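Local structure of cellulosomal scaffoldin (Acetivibrio cellulolyticus, 3ZUC) at residues 16-22 / 115-121. The protein binds crystalline cellulose through this family 3b carbohydrate-binding module, one domain of the larger cellulosomal scaffoldin ScaA. Numbering follows the deposited sequence. Where two conformers were deposited one is given.
Sequences QAQSNSI and WTNYNQA. With CA (calcium ion), chain B.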
loop_
_atom_site.group_PDB
_atom_site.type_symbol
_atom_site.label_atom_id
_atom_site.label_comp_id
_atom_site.label_asym_id
_atom_site.label_seq_id
_atom_site.Cartn_x
_atom_site.Cartn_y
_atom_site.Cartn_z
ATOM N N GLN A 16 -1.635 9.479 -14.106
ATOM C CA GLN A 16 -2.637 9.609 -15.189
ATOM C C GLN A 16 -4.058 9.339 -14.611
ATOM O O GLN A 16 -4.269 8.287 -14.012
ATOM C CB GLN A 16 -2.302 8.605 -16.359
ATOM C CG GLN A 16 -3.051 8.846 -17.714
ATOM C CD GLN A 16 -2.743 7.867 -18.880
ATOM O OE1 GLN A 16 -2.430 6.701 -18.685
ATOM N NE2 GLN A 16 -2.891 8.369 -20.125
ATOM N N ALA A 17 -5.043 10.236 -14.772
ATOM C CA ALA A 17 -6.387 9.916 -14.268
ATOM C C ALA A 17 -6.924 8.654 -14.926
ATOM O O ALA A 17 -7.376 7.729 -14.247
ATOM C CB ALA A 17 -7.338 11.080 -14.449
ATOM N N GLN A 18 -6.903 8.600 -16.246
ATOM C CA GLN A 18 -7.334 7.408 -16.955
ATOM C C GLN A 18 -6.095 6.564 -17.137
ATOM O O GLN A 18 -5.216 6.938 -17.892
ATOM C CB GLN A 18 -7.969 7.758 -18.298
ATOM C CG GLN A 18 -9.236 8.570 -18.148
ATOM C CD GLN A 18 -10.390 7.802 -17.516
ATOM O OE1 GLN A 18 -10.623 6.632 -17.835
ATOM N NE2 GLN A 18 -11.132 8.469 -16.630
ATOM N N SER A 19 -5.993 5.467 -16.404
ATOM C CA SER A 19 -4.760 4.697 -16.349
ATOM C C SER A 19 -5.072 3.215 -16.339
ATOM O O SER A 19 -5.966 2.785 -15.619
ATOM C CB SER A 19 -3.999 5.086 -15.092
ATOM O OG SER A 19 -2.704 4.511 -15.094
ATOM N N ASN A 20 -4.313 2.419 -17.088
ATOM C CA ASN A 20 -4.501 0.981 -17.074
ATOM C C ASN A 20 -3.777 0.298 -15.922
ATOM O O ASN A 20 -3.850 -0.908 -15.786
ATOM C CB ASN A 20 -4.121 0.356 -18.417
ATOM C CG ASN A 20 -2.648 0.488 -18.729
ATOM O OD1 ASN A 20 -1.826 0.766 -17.853
ATOM N ND2 ASN A 20 -2.301 0.248 -19.971
ATOM N N SER A 21 -3.087 1.058 -15.078
ATOM C CA SER A 21 -2.401 0.520 -13.918
ATOM C C SER A 21 -2.402 1.560 -12.816
ATOM O O SER A 21 -2.497 2.768 -13.060
ATOM C CB SER A 21 -0.949 0.171 -14.256
ATOM O OG SER A 21 -0.851 -0.835 -15.254
ATOM N N ILE A 22 -2.243 1.069 -11.595
ATOM C CA ILE A 22 -2.048 1.902 -10.430
ATOM C C ILE A 22 -0.671 1.524 -9.866
ATOM O O ILE A 22 -0.275 0.357 -9.865
ATOM C CB ILE A 22 -3.220 1.749 -9.435
ATOM C CG1 ILE A 22 -4.498 2.278 -10.116
ATOM C CG2 ILE A 22 -2.950 2.511 -8.153
ATOM C CD1 ILE A 22 -5.784 2.062 -9.350
ATOM N N TRP A 115 -6.624 -5.527 -18.798
ATOM C CA TRP A 115 -5.878 -4.288 -19.004
ATOM C C TRP A 115 -6.767 -3.096 -19.311
ATOM O O TRP A 115 -6.312 -2.093 -19.839
ATOM C CB TRP A 115 -4.705 -4.498 -20.000
ATOM C CG TRP A 115 -3.666 -5.346 -19.338
ATOM C CD1 TRP A 115 -3.605 -6.707 -19.287
ATOM C CD2 TRP A 115 -2.597 -4.873 -18.536
ATOM N NE1 TRP A 115 -2.534 -7.112 -18.507
ATOM C CE2 TRP A 115 -1.909 -5.992 -18.024
ATOM C CE3 TRP A 115 -2.153 -3.600 -18.194
ATOM C CZ2 TRP A 115 -0.781 -5.867 -17.227
ATOM C CZ3 TRP A 115 -1.036 -3.484 -17.393
ATOM C CH2 TRP A 115 -0.375 -4.608 -16.922
ATOM N N THR A 116 -8.022 -3.168 -18.889
ATOM C CA THR A 116 -8.923 -2.035 -19.029
ATOM C C THR A 116 -8.653 -0.961 -17.960
ATOM O O THR A 116 -7.971 -1.179 -16.954
ATOM C CB THR A 116 -10.396 -2.497 -19.028
ATOM O OG1 THR A 116 -10.679 -3.218 -17.822
ATOM C CG2 THR A 116 -10.696 -3.351 -20.279
ATOM N N ASN A 117 -9.172 0.234 -18.186
ATOM C CA ASN A 117 -8.769 1.389 -17.410
ATOM C C ASN A 117 -9.426 1.520 -16.048
ATOM O O ASN A 117 -10.573 1.114 -15.824
ATOM C CB ASN A 117 -9.017 2.672 -18.190
ATOM C CG ASN A 117 -8.067 2.840 -19.362
ATOM O OD1 ASN A 117 -6.952 2.330 -19.362
ATOM N ND2 ASN A 117 -8.523 3.550 -20.372
ATOM N N TYR A 118 -8.673 2.152 -15.161
ATOM C CA TYR A 118 -9.113 2.772 -13.935
ATOM C C TYR A 118 -9.301 4.284 -14.144
ATOM O O TYR A 118 -8.680 4.861 -15.031
ATOM C CB TYR A 118 -8.037 2.625 -12.862
ATOM C CG TYR A 118 -7.702 1.216 -12.452
ATOM C CD1 TYR A 118 -8.463 0.550 -11.508
ATOM C CD2 TYR A 118 -6.603 0.560 -12.969
ATOM C CE1 TYR A 118 -8.131 -0.730 -11.085
ATOM C CE2 TYR A 118 -6.269 -0.707 -12.565
ATOM C CZ TYR A 118 -7.019 -1.355 -11.605
ATOM O OH TYR A 118 -6.659 -2.628 -11.237
ATOM N N ASN A 119 -10.120 4.913 -13.290
ATOM C CA ASN A 119 -10.094 6.364 -13.069
ATOM C C ASN A 119 -9.448 6.615 -11.725
ATOM O O ASN A 119 -10.061 6.384 -10.679
ATOM C CB ASN A 119 -11.505 6.974 -13.083
ATOM C CG ASN A 119 -11.499 8.417 -12.654
ATOM O OD1 ASN A 119 -10.496 9.118 -12.838
ATOM N ND2 ASN A 119 -12.598 8.875 -12.074
ATOM N N GLN A 120 -8.194 7.051 -11.712
ATOM C CA GLN A 120 -7.496 7.251 -10.447
ATOM C C GLN A 120 -8.044 8.432 -9.656
ATOM O O GLN A 120 -7.884 8.494 -8.431
ATOM C CB GLN A 120 -5.995 7.444 -10.655
ATOM C CG GLN A 120 -5.332 6.307 -11.388
ATOM C CD GLN A 120 -3.860 6.233 -11.064
ATOM O OE1 GLN A 120 -3.499 5.724 -9.998
ATOM N NE2 GLN A 120 -3.011 6.765 -11.939
ATOM N N ALA A 121 -8.646 9.403 -10.346
ATOM C CA ALA A 121 -8.905 10.692 -9.733
ATOM C C ALA A 121 -9.833 10.620 -8.528
ATOM O O ALA A 121 -9.715 11.455 -7.628
ATOM C CB ALA A 121 -9.482 11.660 -10.759
HETATM CA CA CA B . -11.347 4.930 -9.380
HETATM O O HOH W 1 -10.840 5.182 -19.762
HETATM O O HOH W 2 -5.850 -2.719 -16.077
HETATM O O HOH W 3 -4.566 -0.981 -21.461
HETATM O O HOH W 4 -9.290 3.677 -9.930
#
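Ser19 and Tyr118 form the hydrogen-bonded pair of a two-stranded antiparallel sheet, a short ribbon beside the calcium site of the CBM3 beta-sandwich. Tyr118 N donates to Ser19 O at 2.8 Å, and Ser19 N returns a bond to Tyr118 O. Beyond the ribbon, Gln120 N bonds Ala17 O at 2.7 Å, in the carbonyl plane. The tight part is the face that carries the side chains of Ser19 and Tyr118. Here Ile22 CD1 sits over the centre of one face of the Tyr118 ring, 3.8 Å from the centroid, a CH-pi contact. Tyr118 OH is hydrogen-bonded to Gln55 NE2. Gln120 CG is anti to the carbonyl carbon (chi1 -57°), and the chain, extended beyond CG, carries the amide alongside Ile22. Gln120 NE2 donates to Gln16 O at 2.9 Å, close to the Gln120 amide plane, and also to Gly14 O. The other side is looser and watery. One water links Gln18 OE1 to Asn117 ND2, another Asn20 O to Thr116 O, and a third Asn20 ND2 to Trp115 O. The Trp115 ring meets Ser21 OG obliquely, CZ3 to OG 3.4 Å. At the calcium end, Asn119 OD1 closes an Asx turn with Ala121 N, while Asn119 O binds the calcium ion at 2.3 Å.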